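Local coordinates for segregation and condensation protein A (Pyrococcus furiosus, PDB 5XNS) that is a kleisin that probably bridges SMC subunits in chromosome condensation, through a C-terminal domain of winged-helix type bound to another protein, at residues D28-V33 against A39-Y44; L46-E49 against R53-I56; E55-E60 against E64-P69. All coordinates share one frame; numbering follows the deposited sequence.

Interaction 1 (D28-V33 against A39-Y44); sequences DLVPDV and ARTFLY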
ATOM      1  N   ASP B  28     -27.660  21.589   3.388  1.00 34.20           N
ATOM      2  CA  ASP B  28     -28.063  22.991   3.409  1.00 36.39           C
ATOM      3  C   ASP B  28     -26.907  23.926   3.724  1.00 34.77           C
ATOM      4  O   ASP B  28     -27.069  25.150   3.612  1.00 33.40           O
ATOM      5  CB  ASP B  28     -29.182  23.217   4.435  1.00 35.48           C
ATOM      6  CG  ASP B  28     -30.485  22.514   4.061  1.00 37.20           C
ATOM      7  OD1 ASP B  28     -30.628  22.029   2.909  1.00 39.43           O
ATOM      8  OD2 ASP B  28     -31.380  22.476   4.933  1.00 37.70           O
ATOM      9  N   LEU B  29     -25.763  23.384   4.135  1.00 33.36           N
ATOM     10  CA  LEU B  29     -24.601  24.175   4.513  1.00 33.09           C
ATOM     11  C   LEU B  29     -23.607  24.364   3.380  1.00 31.18           C
ATOM     12  O   LEU B  29     -22.766  25.257   3.468  1.00 29.95           O
ATOM     13  CB  LEU B  29     -23.886  23.525   5.705  1.00 30.09           C
ATOM     14  CG  LEU B  29     -24.072  24.112   7.115  1.00 36.69           C
ATOM     15  CD1 LEU B  29     -25.281  25.028   7.221  1.00 33.37           C
ATOM     16  CD2 LEU B  29     -24.120  23.015   8.167  1.00 28.78           C
ATOM     17  N   VAL B  30     -23.702  23.574   2.314  1.00 33.07           N
ATOM     18  CA  VAL B  30     -22.699  23.556   1.251  1.00 29.95           C
ATOM     19  C   VAL B  30     -22.991  24.666   0.246  1.00 35.66           C
ATOM     20  O   VAL B  30     -24.046  24.649  -0.407  1.00 36.42           O
ATOM     21  CB  VAL B  30     -22.662  22.185   0.559  1.00 33.56           C
ATOM     22  CG1 VAL B  30     -21.670  22.206  -0.601  1.00 31.83           C
ATOM     23  CG2 VAL B  30     -22.326  21.083   1.570  1.00 31.52           C
ATOM     24  N   PRO B  31     -22.096  25.643   0.075  1.00 38.41           N
ATOM     25  CA  PRO B  31     -22.455  26.834  -0.712  1.00 37.42           C
ATOM     26  C   PRO B  31     -22.324  26.681  -2.225  1.00 42.77           C
ATOM     27  O   PRO B  31     -22.846  27.541  -2.946  1.00 45.64           O
ATOM     28  CB  PRO B  31     -21.494  27.911  -0.173  1.00 34.58           C
ATOM     29  CG  PRO B  31     -20.297  27.150   0.293  1.00 37.53           C
ATOM     30  CD  PRO B  31     -20.819  25.812   0.803  1.00 36.09           C
ATOM     31  N   ASP B  32     -21.676  25.632  -2.741  1.00 43.14           N
ATOM     32  CA  ASP B  32     -21.573  25.449  -4.190  1.00 40.13           C
ATOM     33  C   ASP B  32     -21.640  23.969  -4.527  1.00 41.98           C
ATOM     34  O   ASP B  32     -21.184  23.120  -3.755  1.00 39.71           O
ATOM     35  CB  ASP B  32     -20.278  26.046  -4.759  1.00 41.82           C
ATOM     36  CG  ASP B  32     -20.166  27.539  -4.496  1.00 49.33           C
ATOM     37  OD1 ASP B  32     -20.950  28.306  -5.102  1.00 57.94           O
ATOM     38  OD2 ASP B  32     -19.312  27.944  -3.669  1.00 51.01           O
ATOM     39  N   VAL B  33     -22.196  23.671  -5.700  1.00 37.04           N
ATOM     40  CA  VAL B  33     -22.290  22.298  -6.184  1.00 40.53           C
ATOM     41  C   VAL B  33     -21.005  21.973  -6.931  1.00 42.65           C
ATOM     42  O   VAL B  33     -20.999  21.852  -8.163  1.00 41.85           O
ATOM     43  CB  VAL B  33     -23.526  22.098  -7.084  1.00 42.66           C
ATOM     44  CG1 VAL B  33     -23.754  20.616  -7.355  1.00 44.68           C
ATOM     45  CG2 VAL B  33     -24.753  22.717  -6.448  1.00 50.72           C
ATOM     46  N   ALA B  39     -16.312  19.021  -0.185  1.00 25.56           N
ATOM     47  CA  ALA B  39     -15.272  18.462   0.669  1.00 27.37           C
ATOM     48  C   ALA B  39     -14.843  19.467   1.731  1.00 28.26           C
ATOM     49  O   ALA B  39     -14.721  19.122   2.916  1.00 27.69           O
ATOM     50  CB  ALA B  39     -14.087  18.019  -0.187  1.00 26.63           C
ATOM     51  N   ARG B  40     -14.648  20.728   1.332  1.00 27.45           N
ATOM     52  CA  ARG B  40     -14.188  21.751   2.271  1.00 30.94           C
ATOM     53  C   ARG B  40     -15.212  22.013   3.377  1.00 27.30           C
ATOM     54  O   ARG B  40     -14.846  22.183   4.547  1.00 24.83           O
ATOM     55  CB  ARG B  40     -13.870  23.030   1.499  1.00 30.70           C
ATOM     56  CG  ARG B  40     -13.317  24.161   2.345  1.00 37.79           C
ATOM     57  CD  ARG B  40     -13.149  25.418   1.497  1.00 41.68           C
ATOM     58  NE  ARG B  40     -12.098  25.278   0.486  1.00 42.60           N
ATOM     59  CZ  ARG B  40     -11.987  26.071  -0.576  1.00 50.98           C
ATOM     60  NH1 ARG B  40     -12.881  27.037  -0.764  1.00 49.45           N
ATOM     61  NH2 ARG B  40     -10.994  25.903  -1.452  1.00 38.34           N
ATOM     62  N   THR B  41     -16.498  22.054   3.029  1.00 25.99           N
ATOM     63  CA  THR B  41     -17.527  22.220   4.051  1.00 26.05           C
ATOM     64  C   THR B  41     -17.472  21.074   5.051  1.00 27.50           C
ATOM     65  O   THR B  41     -17.481  21.293   6.269  1.00 23.35           O
ATOM     66  CB  THR B  41     -18.915  22.292   3.405  1.00 25.86           C
ATOM     67  OG1 THR B  41     -18.903  23.250   2.336  1.00 24.35           O
ATOM     68  CG2 THR B  41     -19.983  22.687   4.450  1.00 27.15           C
ATOM     69  N   PHE B  42     -17.406  19.839   4.543  1.00 22.71           N
ATOM     70  CA  PHE B  42     -17.308  18.667   5.407  1.00 23.84           C
ATOM     71  C   PHE B  42     -16.089  18.777   6.325  1.00 27.85           C
ATOM     72  O   PHE B  42     -16.194  18.596   7.549  1.00 24.63           O
ATOM     73  CB  PHE B  42     -17.252  17.414   4.530  1.00 22.78           C
ATOM     74  CG  PHE B  42     -17.351  16.117   5.282  1.00 27.35           C
ATOM     75  CD1 PHE B  42     -18.261  15.958   6.323  1.00 29.13           C
ATOM     76  CD2 PHE B  42     -16.559  15.028   4.912  1.00 24.37           C
ATOM     77  CE1 PHE B  42     -18.352  14.749   7.006  1.00 32.42           C
ATOM     78  CE2 PHE B  42     -16.652  13.811   5.577  1.00 25.61           C
ATOM     79  CZ  PHE B  42     -17.550  13.668   6.627  1.00 27.26           C
ATOM     80  N   LEU B  43     -14.938  19.149   5.753  1.00 24.26           N
ATOM     81  CA  LEU B  43     -13.700  19.255   6.525  1.00 25.79           C
ATOM     82  C   LEU B  43     -13.820  20.295   7.632  1.00 27.12           C
ATOM     83  O   LEU B  43     -13.445  20.039   8.784  1.00 26.55           O
ATOM     84  CB  LEU B  43     -12.535  19.603   5.598  1.00 24.60           C
ATOM     85  CG  LEU B  43     -11.123  19.629   6.188  1.00 27.29           C
ATOM     86  CD1 LEU B  43     -10.702  18.249   6.633  1.00 25.53           C
ATOM     87  CD2 LEU B  43     -10.156  20.144   5.128  1.00 26.90           C
ATOM     88  N   TYR B  44     -14.334  21.481   7.297  1.00 25.80           N
ATOM     89  CA  TYR B  44     -14.463  22.542   8.291  1.00 25.12           C
ATOM     90  C   TYR B  44     -15.368  22.105   9.440  1.00 26.73           C
ATOM     91  O   TYR B  44     -15.094  22.407  10.611  1.00 23.98           O
ATOM     92  CB  TYR B  44     -14.982  23.812   7.613  1.00 28.93           C
ATOM     93  CG  TYR B  44     -13.947  24.465   6.698  1.00 31.15           C
ATOM     94  CD1 TYR B  44     -12.668  23.937   6.581  1.00 31.44           C
ATOM     95  CD2 TYR B  44     -14.245  25.607   5.979  1.00 32.37           C
ATOM     96  CE1 TYR B  44     -11.720  24.520   5.766  1.00 34.37           C
ATOM     97  CE2 TYR B  44     -13.304  26.201   5.157  1.00 34.89           C
ATOM     98  CZ  TYR B  44     -12.042  25.655   5.055  1.00 39.60           C
ATOM     99  OH  TYR B  44     -11.093  26.238   4.232  1.00 49.88           O
TER
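The first torsion of Thr41 (chi1 -50°) sets its OG1 anti to the carbonyl carbon and its CG2 anti to the backbone N, which turns the CG2 methyl to Val30 CG2 and Leu29 CB and the hydroxyl to Pro31 CD. Val30 answers with chi1 177°, which places CG2 beside its own backbone N and on the side of Thr41. The two methyls, Val30 CG2 and Thr41 CG2, meet at 4.0 Å, the two side chains crossing obliquely. Leu29 adds a loose apolar contact, its CB lying 4.2 Å from Thr41 CG2; separately, its backbone O sits 3.9 Å from Thr41 CG2. Pro31 runs counter to Thr41 and brings CD to 3.5 Å from Thr41 OG1. No hydrogen bond spans the two segments: the hydroxyl of Thr41 is paired instead with the carbonyl O of Ile37, one turn back on the same helix. The loop leads from strand 24-25 into helix 35-50, which by its place ahead of the hairpin is probably the recognition-type helix of a winged-helix fold. The contact is small, burying 128 Å² in all, and its closest CA pair, Val30 CA with Thr41 CA, is 6.0 Å apart. Leu29 also packs on Val13 of helix 3-20. Outside the two segments, Val30 touches an apolar side chain of another protein chain, and Arg40 NE forms a salt bridge with an acidic side chain of that chain.

Interaction 2 (L46-E49 against R53-I56); sequences LFLE and RVEI
Glu49 and Ile56 meet through a hydrogen bond: the backbone N of Ile56 donates to Glu49 OE2 at 2.8 Å, nearly straight at 171°, and approaches from above the carboxylate plane, 60° out of it. The carboxylate reaches the strand because CG stands anti to the backbone N (chi1 -176°) and the chain runs extended beyond it. At the root of this side chain, Glu49 CA makes a CH...O contact with Val54 O at 3.4 Å. The other oxygen, Glu49 OE1, lies 3.2 Å from Ile56 CD1, and takes a hydrogen bond with a polar side chain and a salt bridge with a basic one, both of another protein chain. A leucine in place of Glu49 would probably leave the Ile56 N-H without this acceptor and the basic group of the other chain without its mate. Apolar groups pack beside it: Leu48 CB touches Val54 CG2 at 3.8 Å, and the Leu46 and Ile56 side chains cross at about a right angle, CD2 of Leu46 3.7 Å from CD1 of Ile56. Farther out, Arg53 N bonds to Leu48 O at 2.9 Å, fixing the turn, and Leu48 packs on Val6 and Tyr10 of helix 3-20. Ile56 is a non-hydrogen-bonded partner of Val67, consistent with its N-H pointing away from that strand toward Glu49. The layout is consistent with a winged-helix domain, where the last helix turns sharply into the first strand of the wing.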
ATOM      1  N   LEU B  46     -15.658  18.964  10.391  1.00 24.37           N
ATOM      2  CA  LEU B  46     -14.877  18.016  11.184  1.00 27.05           C
ATOM      3  C   LEU B  46     -13.868  18.738  12.064  1.00 27.28           C
ATOM      4  O   LEU B  46     -13.600  18.297  13.190  1.00 24.10           O
ATOM      5  CB  LEU B  46     -14.185  16.998  10.281  1.00 20.69           C
ATOM      6  CG  LEU B  46     -15.217  16.147   9.554  1.00 23.74           C
ATOM      7  CD1 LEU B  46     -14.634  15.620   8.242  1.00 25.77           C
ATOM      8  CD2 LEU B  46     -15.717  15.023  10.439  1.00 22.04           C
ATOM      9  N   PHE B  47     -13.283  19.837  11.563  1.00 26.62           N
ATOM     10  CA  PHE B  47     -12.451  20.691  12.412  1.00 28.07           C
ATOM     11  C   PHE B  47     -13.245  21.193  13.618  1.00 31.64           C
ATOM     12  O   PHE B  47     -12.784  21.122  14.765  1.00 27.79           O
ATOM     13  CB  PHE B  47     -11.902  21.876  11.608  1.00 25.94           C
ATOM     14  CG  PHE B  47     -10.819  21.511  10.604  1.00 29.83           C
ATOM     15  CD1 PHE B  47     -10.304  20.224  10.530  1.00 28.62           C
ATOM     16  CD2 PHE B  47     -10.323  22.469   9.731  1.00 32.39           C
ATOM     17  CE1 PHE B  47      -9.304  19.902   9.614  1.00 27.89           C
ATOM     18  CE2 PHE B  47      -9.331  22.159   8.811  1.00 31.90           C
ATOM     19  CZ  PHE B  47      -8.821  20.877   8.754  1.00 29.00           C
ATOM     20  N   LEU B  48     -14.453  21.706  13.371  1.00 27.75           N
ATOM     21  CA  LEU B  48     -15.264  22.221  14.466  1.00 32.87           C
ATOM     22  C   LEU B  48     -15.646  21.107  15.430  1.00 32.36           C
ATOM     23  O   LEU B  48     -15.728  21.326  16.643  1.00 30.60           O
ATOM     24  CB  LEU B  48     -16.503  22.934  13.915  1.00 27.93           C
ATOM     25  CG  LEU B  48     -16.246  24.339  13.329  1.00 32.05           C
ATOM     26  CD1 LEU B  48     -17.426  24.804  12.513  1.00 31.01           C
ATOM     27  CD2 LEU B  48     -15.920  25.368  14.410  1.00 29.70           C
ATOM     28  N   GLU B  49     -15.875  19.902  14.918  1.00 30.24           N
ATOM     29  CA  GLU B  49     -16.269  18.828  15.818  1.00 34.54           C
ATOM     30  C   GLU B  49     -15.096  18.359  16.666  1.00 35.62           C
ATOM     31  O   GLU B  49     -15.278  18.043  17.844  1.00 32.41           O
ATOM     32  CB  GLU B  49     -16.869  17.664  15.041  1.00 29.71           C
ATOM     33  CG  GLU B  49     -17.371  16.572  15.970  1.00 36.27           C
ATOM     34  CD  GLU B  49     -18.158  15.516  15.255  1.00 36.68           C
ATOM     35  OE1 GLU B  49     -17.683  15.058  14.191  1.00 37.72           O
ATOM     36  OE2 GLU B  49     -19.251  15.155  15.762  1.00 38.23           O
ATOM     37  N   ARG B  53     -16.969  22.172  19.174  1.00 36.11           N
ATOM     38  CA  ARG B  53     -17.896  23.277  18.943  1.00 35.97           C
ATOM     39  C   ARG B  53     -19.171  22.872  18.216  1.00 38.17           C
ATOM     40  O   ARG B  53     -20.185  23.574  18.346  1.00 38.12           O
ATOM     41  CB  ARG B  53     -17.209  24.408  18.182  1.00 37.34           C
ATOM     42  CG  ARG B  53     -15.947  24.873  18.837  1.00 44.39           C
ATOM     43  CD  ARG B  53     -15.526  26.245  18.345  1.00 53.08           C
ATOM     44  NE  ARG B  53     -14.315  26.677  19.038  1.00 63.36           N
ATOM     45  CZ  ARG B  53     -14.292  27.156  20.286  1.00 69.73           C
ATOM     46  NH1 ARG B  53     -15.420  27.284  20.985  1.00 61.99           N
ATOM     47  NH2 ARG B  53     -13.123  27.517  20.842  1.00 67.90           N
ATOM     48  N   VAL B  54     -19.157  21.771  17.456  1.00 33.09           N
ATOM     49  CA  VAL B  54     -20.368  21.215  16.870  1.00 32.55           C
ATOM     50  C   VAL B  54     -20.345  19.707  17.065  1.00 34.44           C
ATOM     51  O   VAL B  54     -19.303  19.102  17.320  1.00 33.04           O
ATOM     52  CB  VAL B  54     -20.534  21.537  15.366  1.00 31.37           C
ATOM     53  CG1 VAL B  54     -20.368  23.025  15.109  1.00 35.29           C
ATOM     54  CG2 VAL B  54     -19.549  20.703  14.532  1.00 27.38           C
ATOM     55  N   GLU B  55     -21.517  19.104  16.919  1.00 32.57           N
ATOM     56  CA  GLU B  55     -21.677  17.661  16.869  1.00 36.31           C
ATOM     57  C   GLU B  55     -22.223  17.274  15.500  1.00 35.18           C
ATOM     58  O   GLU B  55     -23.180  17.887  15.017  1.00 35.49           O
ATOM     59  CB  GLU B  55     -22.615  17.204  17.973  1.00 38.20           C
ATOM     60  CG  GLU B  55     -23.324  15.910  17.710  1.00 46.48           C
ATOM     61  CD  GLU B  55     -23.665  15.193  19.010  1.00 60.49           C
ATOM     62  OE1 GLU B  55     -23.766  13.941  18.991  1.00 62.84           O
ATOM     63  OE2 GLU B  55     -23.794  15.895  20.050  1.00 62.53           O
ATOM     64  N   ILE B  56     -21.603  16.285  14.865  1.00 30.30           N
ATOM     65  CA  ILE B  56     -22.064  15.765  13.583  1.00 33.27           C
ATOM     66  C   ILE B  56     -22.818  14.471  13.839  1.00 29.92           C
ATOM     67  O   ILE B  56     -22.317  13.574  14.525  1.00 35.40           O
ATOM     68  CB  ILE B  56     -20.893  15.542  12.613  1.00 35.03           C
ATOM     69  CG1 ILE B  56     -20.131  16.848  12.381  1.00 33.43           C
ATOM     70  CG2 ILE B  56     -21.406  14.974  11.294  1.00 31.84           C
ATOM     71  CD1 ILE B  56     -18.826  16.674  11.649  1.00 30.56           C
TER

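Interaction 3 (E55-E60 against E64-P69); sequences EIIQEE and EILVVP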
ATOM      1  N   GLU B  55     -21.517  19.104  16.919  1.00 32.57           N
ATOM      2  CA  GLU B  55     -21.677  17.661  16.869  1.00 36.31           C
ATOM      3  C   GLU B  55     -22.223  17.274  15.500  1.00 35.18           C
ATOM      4  O   GLU B  55     -23.180  17.887  15.017  1.00 35.49           O
ATOM      5  CB  GLU B  55     -22.615  17.204  17.973  1.00 38.20           C
ATOM      6  CG  GLU B  55     -23.324  15.910  17.710  1.00 46.48           C
ATOM      7  CD  GLU B  55     -23.665  15.193  19.010  1.00 60.49           C
ATOM      8  OE1 GLU B  55     -23.766  13.941  18.991  1.00 62.84           O
ATOM      9  OE2 GLU B  55     -23.794  15.895  20.050  1.00 62.53           O
ATOM     10  N   ILE B  56     -21.603  16.285  14.865  1.00 30.30           N
ATOM     11  CA  ILE B  56     -22.064  15.765  13.583  1.00 33.27           C
ATOM     12  C   ILE B  56     -22.818  14.471  13.839  1.00 29.92           C
ATOM     13  O   ILE B  56     -22.317  13.574  14.525  1.00 35.40           O
ATOM     14  CB  ILE B  56     -20.893  15.542  12.613  1.00 35.03           C
ATOM     15  CG1 ILE B  56     -20.131  16.848  12.381  1.00 33.43           C
ATOM     16  CG2 ILE B  56     -21.406  14.974  11.294  1.00 31.84           C
ATOM     17  CD1 ILE B  56     -18.826  16.674  11.649  1.00 30.56           C
ATOM     18  N   ILE B  57     -24.016  14.371  13.289  1.00 31.69           N
ATOM     19  CA  ILE B  57     -24.904  13.246  13.538  1.00 32.53           C
ATOM     20  C   ILE B  57     -25.138  12.514  12.230  1.00 30.68           C
ATOM     21  O   ILE B  57     -25.517  13.130  11.226  1.00 31.52           O
ATOM     22  CB  ILE B  57     -26.238  13.718  14.143  1.00 39.64           C
ATOM     23  CG1 ILE B  57     -26.020  14.173  15.584  1.00 33.24           C
ATOM     24  CG2 ILE B  57     -27.306  12.631  14.017  1.00 34.25           C
ATOM     25  CD1 ILE B  57     -27.250  14.799  16.193  1.00 48.54           C
ATOM     26  N   GLN B  58     -24.908  11.203  12.243  1.00 31.80           N
ATOM     27  CA  GLN B  58     -25.175  10.360  11.085  1.00 31.71           C
ATOM     28  C   GLN B  58     -25.629   9.012  11.610  1.00 34.58           C
ATOM     29  O   GLN B  58     -24.899   8.373  12.370  1.00 35.64           O
ATOM     30  CB  GLN B  58     -23.936  10.209  10.192  1.00 26.31           C
ATOM     31  CG  GLN B  58     -24.184   9.368   8.950  1.00 30.87           C
ATOM     32  CD  GLN B  58     -22.968   9.283   8.030  1.00 32.04           C
ATOM     33  OE1 GLN B  58     -21.870   8.917   8.458  1.00 32.04           O
ATOM     34  NE2 GLN B  58     -23.162   9.627   6.758  1.00 27.93           N
ATOM     35  N   GLU B  59     -26.827   8.586  11.214  1.00 39.40           N
ATOM     36  CA  GLU B  59     -27.368   7.326  11.720  1.00 44.27           C
ATOM     37  C   GLU B  59     -26.782   6.127  10.986  1.00 42.81           C
ATOM     38  O   GLU B  59     -26.332   5.165  11.618  1.00 48.53           O
ATOM     39  CB  GLU B  59     -28.894   7.323  11.609  1.00 41.49           C
ATOM     40  CG  GLU B  59     -29.574   8.494  12.307  1.00 43.71           C
ATOM     41  CD  GLU B  59     -29.189   8.622  13.780  1.00 55.47           C
ATOM     42  OE1 GLU B  59     -29.000   7.583  14.450  1.00 56.32           O
ATOM     43  OE2 GLU B  59     -29.083   9.769  14.273  1.00 58.42           O
ATOM     44  N   GLU B  60     -26.780   6.167   9.655  1.00 42.20           N
ATOM     45  CA  GLU B  60     -26.323   5.062   8.826  1.00 42.59           C
ATOM     46  C   GLU B  60     -25.161   5.516   7.939  1.00 42.13           C
ATOM     47  O   GLU B  60     -25.069   6.695   7.579  1.00 36.75           O
ATOM     48  CB  GLU B  60     -27.471   4.534   7.949  1.00 44.10           C
ATOM     49  CG  GLU B  60     -27.816   5.446   6.771  1.00 50.28           C
ATOM     50  CD  GLU B  60     -29.285   5.397   6.349  1.00 66.56           C
ATOM     51  OE1 GLU B  60     -29.962   6.451   6.469  1.00 68.88           O
ATOM     52  OE2 GLU B  60     -29.750   4.330   5.874  1.00 69.43           O
ATOM     53  N   GLU B  64     -27.928  10.615   5.607  1.00 33.55           N
ATOM     54  CA  GLU B  64     -28.051  12.040   5.869  1.00 34.53           C
ATOM     55  C   GLU B  64     -27.189  12.450   7.057  1.00 31.06           C
ATOM     56  O   GLU B  64     -27.178  11.786   8.093  1.00 31.88           O
ATOM     57  CB  GLU B  64     -29.518  12.408   6.122  1.00 38.32           C
ATOM     58  CG  GLU B  64     -29.708  13.885   6.444  1.00 47.80           C
ATOM     59  CD  GLU B  64     -30.924  14.496   5.768  1.00 55.06           C
ATOM     60  OE1 GLU B  64     -32.052  14.342   6.297  1.00 53.55           O
ATOM     61  OE2 GLU B  64     -30.736  15.116   4.692  1.00 52.79           O
ATOM     62  N   ILE B  65     -26.466  13.551   6.889  1.00 29.33           N
ATOM     63  CA  ILE B  65     -25.613  14.127   7.915  1.00 27.25           C
ATOM     64  C   ILE B  65     -26.281  15.392   8.451  1.00 32.14           C
ATOM     65  O   ILE B  65     -26.737  16.235   7.671  1.00 29.44           O
ATOM     66  CB  ILE B  65     -24.224  14.441   7.337  1.00 29.74           C
ATOM     67  CG1 ILE B  65     -23.604  13.167   6.752  1.00 27.88           C
ATOM     68  CG2 ILE B  65     -23.338  15.078   8.396  1.00 27.61           C
ATOM     69  CD1 ILE B  65     -22.346  13.415   5.907  1.00 26.55           C
ATOM     70  N   LEU B  66     -26.332  15.525   9.778  1.00 28.19           N
ATOM     71  CA  LEU B  66     -26.887  16.692  10.455  1.00 31.83           C
ATOM     72  C   LEU B  66     -25.846  17.304  11.381  1.00 28.14           C
ATOM     73  O   LEU B  66     -24.920  16.634  11.838  1.00 31.41           O
ATOM     74  CB  LEU B  66     -28.127  16.342  11.278  1.00 31.99           C
ATOM     75  CG  LEU B  66     -29.192  15.530  10.562  1.00 36.50           C
ATOM     76  CD1 LEU B  66     -30.110  14.931  11.600  1.00 35.15           C
ATOM     77  CD2 LEU B  66     -29.965  16.411   9.579  1.00 35.54           C
ATOM     78  N   VAL B  67     -26.031  18.586  11.685  1.00 27.97           N
ATOM     79  CA  VAL B  67     -25.082  19.358  12.474  1.00 27.07           C
ATOM     80  C   VAL B  67     -25.820  20.059  13.605  1.00 32.52           C
ATOM     81  O   VAL B  67     -26.853  20.702  13.377  1.00 31.96           O
ATOM     82  CB  VAL B  67     -24.343  20.400  11.614  1.00 26.02           C
ATOM     83  CG1 VAL B  67     -23.272  21.112  12.448  1.00 26.65           C
ATOM     84  CG2 VAL B  67     -23.744  19.735  10.370  1.00 26.99           C
ATOM     85  N   VAL B  68     -25.269  19.971  14.809  1.00 27.99           N
ATOM     86  CA  VAL B  68     -25.802  20.712  15.943  1.00 33.06           C
ATOM     87  C   VAL B  68     -24.645  21.437  16.613  1.00 34.66           C
ATOM     88  O   VAL B  68     -23.606  20.817  16.878  1.00 35.85           O
ATOM     89  CB  VAL B  68     -26.529  19.780  16.925  1.00 35.92           C
ATOM     90  CG1 VAL B  68     -26.982  20.555  18.155  1.00 35.76           C
ATOM     91  CG2 VAL B  68     -27.708  19.128  16.238  1.00 35.05           C
ATOM     92  N   PRO B  69     -24.759  22.737  16.886  1.00 34.14           N
ATOM     93  CA  PRO B  69     -23.683  23.427  17.611  1.00 39.81           C
ATOM     94  C   PRO B  69     -23.684  23.041  19.084  1.00 40.95           C
ATOM     95  O   PRO B  69     -24.701  22.615  19.637  1.00 38.18           O
ATOM     96  CB  PRO B  69     -24.006  24.912  17.410  1.00 34.57           C
ATOM     97  CG  PRO B  69     -25.489  24.945  17.171  1.00 34.63           C
ATOM     98  CD  PRO B  69     -25.822  23.658  16.444  1.00 33.94           C
TER
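Ile56 and Ile65 meet at the apolar centre of the hairpin: the side chains run alongside each other in the same direction, and Ile56 CG2 to Ile65 CG2 is 3.5 Å, a tight methyl contact. With Val67 and Gln58 they line one face; Ile57, Leu66 and Val68, with Glu55, line the other, more loosely, Ile57 CB being 4.3 Å from Leu66 CB and Ile57 CD1 4.4 Å from Val68 CG2. Between the faces runs the backbone ladder of an antiparallel pair, the short strand axes standing at 153°. Its hydrogen-bonded pairs are Glu55 with Val68 and Ile57 with Leu66, each joined in both directions; Glu55 N to Val68 O is 2.7 Å and Ile57 N to Leu66 O is 2.8 Å. Weaker CA-H...O contacts accompany the ladder, as from Ile65 CA to Ile57 O at 3.5 Å. Toward the polar edge, Gln58 stretches out with CG anti to its backbone N (chi1 -178°), which carries NE2 across Ile65 to 3.6 Å from its CG1. This amide nitrogen is held by the carbonyl O of Gly63 and by a backbone atom of another protein chain. Strand 65-69 is the middle of the three-stranded sheet: Ile65 and Val67 bond through their backbones to Phe26 and Ile24, while Ile56 and Val67 lie on Leu45 of helix 35-50 and Val67 also touches Val13 of helix 3-20.

In the fold
Along the chain the contacts come in order: interaction 1 closes before interaction 2 opens, and interaction 3 begins on the strand where interaction 2 ends. Interactions 1 and 2 both use helix 35-50 and lie on opposite sides of the chain's centre, about 13 Å between contact centres. Interactions 2 and 3 are about 10 Å apart between centres, share Glu55 and Ile56, and touch where Val54 CB meets Val67 CG1 at 4.0 Å. Interaction 1 reaches interaction 3, about 14 Å away between centres, through Leu29 CD2 and Val67 CG2, 4.0 Å apart. Together with helix 3-20 they make a unit consistent with the winged-helix end of a kleisin, and residues of all three contacts touch the other protein.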